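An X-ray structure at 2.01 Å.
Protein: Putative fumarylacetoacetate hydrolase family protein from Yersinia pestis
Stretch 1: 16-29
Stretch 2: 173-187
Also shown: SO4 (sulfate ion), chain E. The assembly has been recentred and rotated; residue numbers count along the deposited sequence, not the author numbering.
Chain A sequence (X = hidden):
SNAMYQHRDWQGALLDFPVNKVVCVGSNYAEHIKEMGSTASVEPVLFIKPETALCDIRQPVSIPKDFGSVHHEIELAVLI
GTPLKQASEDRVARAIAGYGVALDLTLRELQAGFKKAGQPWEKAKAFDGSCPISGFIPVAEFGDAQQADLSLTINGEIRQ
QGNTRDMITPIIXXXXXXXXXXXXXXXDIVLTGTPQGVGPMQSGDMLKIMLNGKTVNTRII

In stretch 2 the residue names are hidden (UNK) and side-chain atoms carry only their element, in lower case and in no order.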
# COMPACT_ATOMS: atom_id res chain seq x y z
N ASP A 16 -12.41 -0.53 -18.61
CA ASP A 16 -11.84 0.80 -18.73
C ASP A 16 -11.57 1.55 -17.42
O ASP A 16 -11.20 2.72 -17.47
CB ASP A 16 -12.72 1.63 -19.64
CG ASP A 16 -14.13 1.67 -19.16
OD1 ASP A 16 -14.30 1.85 -17.93
OD2 ASP A 16 -15.04 1.48 -19.99
N PHE A 17 -11.78 0.91 -16.27
CA PHE A 17 -11.51 1.56 -14.99
C PHE A 17 -10.00 1.68 -14.81
O PHE A 17 -9.27 0.81 -15.24
CB PHE A 17 -12.02 0.74 -13.80
CG PHE A 17 -13.51 0.49 -13.79
CD1 PHE A 17 -14.39 1.48 -13.39
CD2 PHE A 17 -14.01 -0.75 -14.14
CE1 PHE A 17 -15.75 1.24 -13.36
CE2 PHE A 17 -15.37 -0.99 -14.12
CZ PHE A 17 -16.24 -0.00 -13.72
N PRO A 18 -9.55 2.75 -14.14
CA PRO A 18 -8.14 2.87 -13.74
C PRO A 18 -7.68 1.77 -12.75
O PRO A 18 -8.48 1.16 -12.05
CB PRO A 18 -8.09 4.23 -13.02
CG PRO A 18 -9.31 4.95 -13.47
CD PRO A 18 -10.35 3.90 -13.68
N VAL A 19 -6.39 1.53 -12.71
CA VAL A 19 -5.83 0.60 -11.76
C VAL A 19 -4.99 1.41 -10.79
O VAL A 19 -4.14 2.20 -11.22
CB VAL A 19 -4.94 -0.42 -12.48
CG1 VAL A 19 -4.20 -1.32 -11.47
CG2 VAL A 19 -5.79 -1.23 -13.46
N ASN A 20 -5.25 1.28 -9.49
CA ASN A 20 -4.40 1.96 -8.50
C ASN A 20 -3.98 1.07 -7.35
O ASN A 20 -2.80 0.76 -7.19
CB ASN A 20 -5.08 3.23 -7.96
CG ASN A 20 -5.08 4.35 -8.96
OD1 ASN A 20 -6.10 4.61 -9.64
ND2 ASN A 20 -3.94 5.03 -9.09
N LYS A 21 -4.95 0.67 -6.53
CA LYS A 21 -4.63 -0.10 -5.33
C LYS A 21 -5.66 -1.17 -5.01
O LYS A 21 -6.75 -1.21 -5.60
CB LYS A 21 -4.44 0.82 -4.10
CG LYS A 21 -5.73 1.57 -3.67
CD LYS A 21 -5.48 2.44 -2.42
CE LYS A 21 -6.69 3.35 -2.11
NZ LYS A 21 -7.01 4.31 -3.22
N VAL A 22 -5.29 -2.02 -4.06
CA VAL A 22 -6.14 -3.08 -3.54
C VAL A 22 -6.16 -2.92 -2.02
O VAL A 22 -5.11 -2.95 -1.39
CB VAL A 22 -5.54 -4.45 -3.91
CG1 VAL A 22 -6.47 -5.59 -3.48
CG2 VAL A 22 -5.26 -4.51 -5.39
N VAL A 23 -7.34 -2.71 -1.43
CA VAL A 23 -7.48 -2.57 0.02
C VAL A 23 -8.02 -3.89 0.54
O VAL A 23 -8.97 -4.43 -0.02
CB VAL A 23 -8.37 -1.37 0.42
CG1 VAL A 23 -8.36 -1.14 1.96
CG2 VAL A 23 -7.91 -0.12 -0.29
N CYS A 24 -7.39 -4.41 1.57
CA CYS A 24 -7.59 -5.80 1.97
C CYS A 24 -7.89 -5.88 3.43
O CYS A 24 -7.49 -5.00 4.19
CB CYS A 24 -6.30 -6.61 1.72
SG CYS A 24 -5.65 -6.48 0.04
N VAL A 25 -8.59 -6.94 3.83
CA VAL A 25 -8.86 -7.15 5.25
C VAL A 25 -8.23 -8.45 5.75
O VAL A 25 -8.33 -9.48 5.10
CB VAL A 25 -10.37 -7.16 5.54
CG1 VAL A 25 -11.08 -8.36 4.84
CG2 VAL A 25 -10.62 -7.16 7.05
N GLY A 26 -7.58 -8.40 6.91
CA GLY A 26 -7.06 -9.62 7.52
C GLY A 26 -8.01 -10.12 8.59
O GLY A 26 -8.85 -9.37 9.09
N SER A 27 -7.87 -11.39 8.96
CA SER A 27 -8.65 -11.94 10.06
C SER A 27 -10.14 -11.70 9.88
O SER A 27 -10.79 -11.27 10.82
CB SER A 27 -8.24 -11.30 11.40
OG SER A 27 -6.84 -11.39 11.60
N ASN A 28 -10.68 -11.93 8.68
CA ASN A 28 -12.12 -11.77 8.47
C ASN A 28 -13.01 -13.05 8.47
O ASN A 28 -14.20 -12.97 8.21
CB ASN A 28 -12.40 -10.87 7.26
CG ASN A 28 -13.73 -10.13 7.36
OD1 ASN A 28 -14.15 -9.72 8.45
ND2 ASN A 28 -14.38 -9.94 6.23
N TYR A 29 -12.41 -14.21 8.73
CA TYR A 29 -13.16 -15.46 8.90
C TYR A 29 -12.67 -16.15 10.17
O TYR A 29 -11.46 -16.35 10.35
CB TYR A 29 -12.91 -16.41 7.72
CG TYR A 29 -13.54 -16.00 6.41
CD1 TYR A 29 -13.04 -14.94 5.68
CD2 TYR A 29 -14.62 -16.70 5.88
CE1 TYR A 29 -13.62 -14.56 4.46
CE2 TYR A 29 -15.20 -16.33 4.67
CZ TYR A 29 -14.68 -15.27 3.97
OH TYR A 29 -15.22 -14.89 2.77
N UNK A 173 -20.53 -2.88 5.14
CA UNK A 173 -19.89 -2.17 6.26
C UNK A 173 -18.36 -2.20 6.20
O UNK A 173 -17.71 -1.26 6.68
c UNK A 173 -20.38 -2.93 7.51
c UNK A 173 -21.50 -3.91 5.59
c UNK A 173 -21.00 -4.24 6.98
N UNK A 174 -17.78 -3.24 5.63
CA UNK A 174 -16.32 -3.30 5.54
C UNK A 174 -15.82 -2.17 4.63
O UNK A 174 -14.91 -1.40 4.98
c UNK A 174 -14.05 -6.13 4.02
c UNK A 174 -15.84 -4.66 5.00
c UNK A 174 -13.58 -4.84 6.10
c UNK A 174 -14.33 -4.83 4.79
N UNK A 175 -16.42 -2.07 3.46
CA UNK A 175 -15.98 -1.09 2.50
C UNK A 175 -16.28 0.31 3.02
O UNK A 175 -15.50 1.23 2.83
c UNK A 175 -16.24 -0.18 0.17
c UNK A 175 -16.60 -1.32 1.11
c UNK A 175 -16.70 -2.97 -0.84
c UNK A 175 -16.11 -2.64 0.53
N UNK A 176 -17.40 0.45 3.71
CA UNK A 176 -17.72 1.72 4.33
C UNK A 176 -16.60 2.09 5.30
O UNK A 176 -16.05 3.19 5.25
c UNK A 176 -19.07 1.63 5.06
o UNK A 176 -19.37 2.84 5.71
N UNK A 177 -16.25 1.15 6.16
CA UNK A 177 -15.15 1.36 7.10
C UNK A 177 -13.83 1.75 6.42
O UNK A 177 -13.21 2.76 6.80
c UNK A 177 -11.69 0.48 10.76
c UNK A 177 -12.66 -0.48 8.78
c UNK A 177 -13.91 1.10 10.06
o UNK A 177 -10.62 0.57 11.62
c UNK A 177 -11.60 -0.37 9.67
c UNK A 177 -12.84 1.22 10.96
c UNK A 177 -14.97 0.12 7.99
c UNK A 177 -13.83 0.24 8.96
N UNK A 178 -13.40 0.98 5.42
CA UNK A 178 -12.16 1.28 4.68
C UNK A 178 -12.15 2.72 4.16
O UNK A 178 -11.13 3.40 4.18
c UNK A 178 -11.74 -1.12 3.86
se UNK A 178 -11.91 -2.29 2.27
c UNK A 178 -11.14 -3.94 3.06
c UNK A 178 -11.97 0.33 3.50
N UNK A 179 -13.28 3.17 3.67
CA UNK A 179 -13.36 4.50 3.05
C UNK A 179 -13.19 5.62 4.08
O UNK A 179 -13.06 6.78 3.70
c UNK A 179 -14.69 4.69 2.31
o UNK A 179 -15.75 4.95 3.23
N UNK A 180 -13.21 5.30 5.38
CA UNK A 180 -12.96 6.33 6.40
C UNK A 180 -11.49 6.70 6.39
O UNK A 180 -11.12 7.81 6.73
n UNK A 180 -14.51 6.17 10.44
n UNK A 180 -13.63 6.85 12.45
c UNK A 180 -13.33 5.84 7.80
n UNK A 180 -14.24 4.65 12.15
c UNK A 180 -14.83 5.65 8.05
c UNK A 180 -14.13 5.89 11.68
c UNK A 180 -15.07 5.20 9.50
N UNK A 181 -10.66 5.74 6.00
CA UNK A 181 -9.20 5.91 5.96
C UNK A 181 -8.72 6.24 4.55
O UNK A 181 -7.89 7.13 4.37
c UNK A 181 -8.46 4.68 6.53
c UNK A 181 -7.93 4.92 10.28
c UNK A 181 -8.66 4.51 8.01
c UNK A 181 -9.95 3.66 9.85
c UNK A 181 -7.76 5.07 8.91
c UNK A 181 -9.04 4.22 10.75
c UNK A 181 -9.76 3.81 8.50
N UNK A 182 -9.12 5.41 3.59
CA UNK A 182 -8.64 5.51 2.22
C UNK A 182 -9.75 5.87 1.23
O UNK A 182 -10.80 5.24 1.21
c UNK A 182 -6.85 1.84 4.56
c UNK A 182 -7.16 3.58 2.94
c UNK A 182 -6.01 4.18 3.41
c UNK A 182 -7.58 2.40 3.53
c UNK A 182 -5.71 2.46 5.02
c UNK A 182 -7.95 4.21 1.81
c UNK A 182 -5.28 3.62 4.44
N UNK A 183 -9.52 6.90 0.43
CA UNK A 183 -10.43 7.14 -0.69
C UNK A 183 -10.31 5.93 -1.62
O UNK A 183 -9.20 5.55 -2.01
o UNK A 183 -10.45 9.57 -0.67
c UNK A 183 -10.07 8.43 -1.45
c UNK A 183 -10.80 8.48 -2.82
N UNK A 184 -11.43 5.31 -1.95
CA UNK A 184 -11.41 4.20 -2.88
C UNK A 184 -11.85 4.70 -4.25
O UNK A 184 -13.01 5.03 -4.45
c UNK A 184 -12.13 2.58 -0.97
c UNK A 184 -12.33 3.07 -2.40
c UNK A 184 -10.67 2.23 -0.71
c UNK A 184 -13.03 1.39 -0.68
N UNK A 185 -10.90 4.79 -5.18
CA UNK A 185 -11.20 5.36 -6.48
C UNK A 185 -11.92 4.32 -7.33
O UNK A 185 -11.81 3.12 -7.08
c UNK A 185 -7.64 9.80 -6.12
c UNK A 185 -8.25 7.74 -7.35
c UNK A 185 -9.92 5.82 -7.17
n UNK A 185 -8.91 10.19 -6.10
n UNK A 185 -6.71 10.57 -5.56
c UNK A 185 -9.11 6.90 -6.39
n UNK A 185 -7.30 8.64 -6.68
N UNK A 186 -12.67 4.78 -8.32
CA UNK A 186 -13.19 3.88 -9.33
C UNK A 186 -12.01 3.08 -9.85
O UNK A 186 -10.95 3.64 -10.13
c UNK A 186 -13.83 4.67 -10.47
N UNK A 187 -12.17 1.76 -9.94
CA UNK A 187 -11.09 0.91 -10.39
C UNK A 187 -10.29 0.31 -9.24
O UNK A 187 -9.46 -0.56 -9.46
S SO4 E . -4.31 -12.65 7.55
O1 SO4 E . -3.74 -13.97 7.29
O2 SO4 E . -4.05 -11.78 6.42
O3 SO4 E . -5.76 -12.74 7.76
O4 SO4 E . -3.66 -12.10 8.76
O HOH W 1 -6.84 -0.97 -8.60
O HOH W 2 -8.24 3.14 -9.30

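At position 173 three side-chain carbons close a ring onto the backbone N, and none reaches stretch 1: this is P173, within a helix that begins earlier in the chain. Position 174 carries four carbons, forked at the second, with CB pointing toward the strand. One branch end lies 3.8 Å from V25 CG1. This is L174, whose CD2 makes that contact; a branched apolar side chain suits so buried a place.

Position 175 also has four carbons, but the fork comes at the first and one arm is two carbons long, which identifies I175, buried yet out of reach of stretch 1. Position 176 has one carbon and one oxygen: S176, likewise out of reach. At position 177 one carbon leads to a six-carbon ring bearing an oxygen, the signature of Y177. Its backbone N donates to P173 O (2.9 Å), an ordinary helical turn.

Position 178 is an unbranched chain of two carbons, a selenium and a carbon. The selenium lies 3.7 Å from V23 CG1, and the terminal carbon approaches V25 CB at 4.1 Å. This is selenomethionine, M178. Its long side chain, with chi2 and chi3 both t, spans the gap between helix and strand, so that one residue touches two valines.

One carbon and one oxygen mark position 179 as S179; its OG donates to S176 O (2.7 Å), satisfying a buried hydroxyl within the helix. Position 180 has three carbons, a nitrogen, and a carbon carrying two more nitrogens: R180, exposed and far from the strand. Position 181 has one carbon and a six-carbon ring without oxygen, hence F181, which also makes no contact with stretch 1.

The same atoms recur at position 182, but here CB points toward stretch 1 and a ring carbon lies 4.0 Å from V23 CG1. In F182 that atom is CD2, and the apolar ring extends the surface packed against V23. Position 183 has a carbon carrying one oxygen and one carbon: T183. Its CB points away, leaving the backbone to make the contact, as K21 NZ donates to T183 O at 2.8 Å.

Position 184 has four carbons forked at the second, one end 3.6 Å from V23 CG2. This is L184, and the atom is CD2. Position 185 has three carbons, a nitrogen, and a carbon with two more nitrogens: R185, whose CD lies 4.4 Å from N20 OD1. The single carbon at 186 gives A186, its CB 4.4 Å from F17 CD1. Position 187 has no side chain: G187. Its backbone angles (95/-10) call for glycine, and a CB would fall 1.9 Å from P18 O.

The contact therefore has two parts. V23 and V25 point toward the helix and pack against L174, M178, F182 and L184, while K21 ties down the following loop. Beyond, G187 CA approaches P18 O at 3.1 Å, and water 1 bridges the segments, accepting from N20 N (2.9 Å) and donating to G187 O (2.8 Å).

Stretch 2 173-187: PLISYMSRFFTLRAG
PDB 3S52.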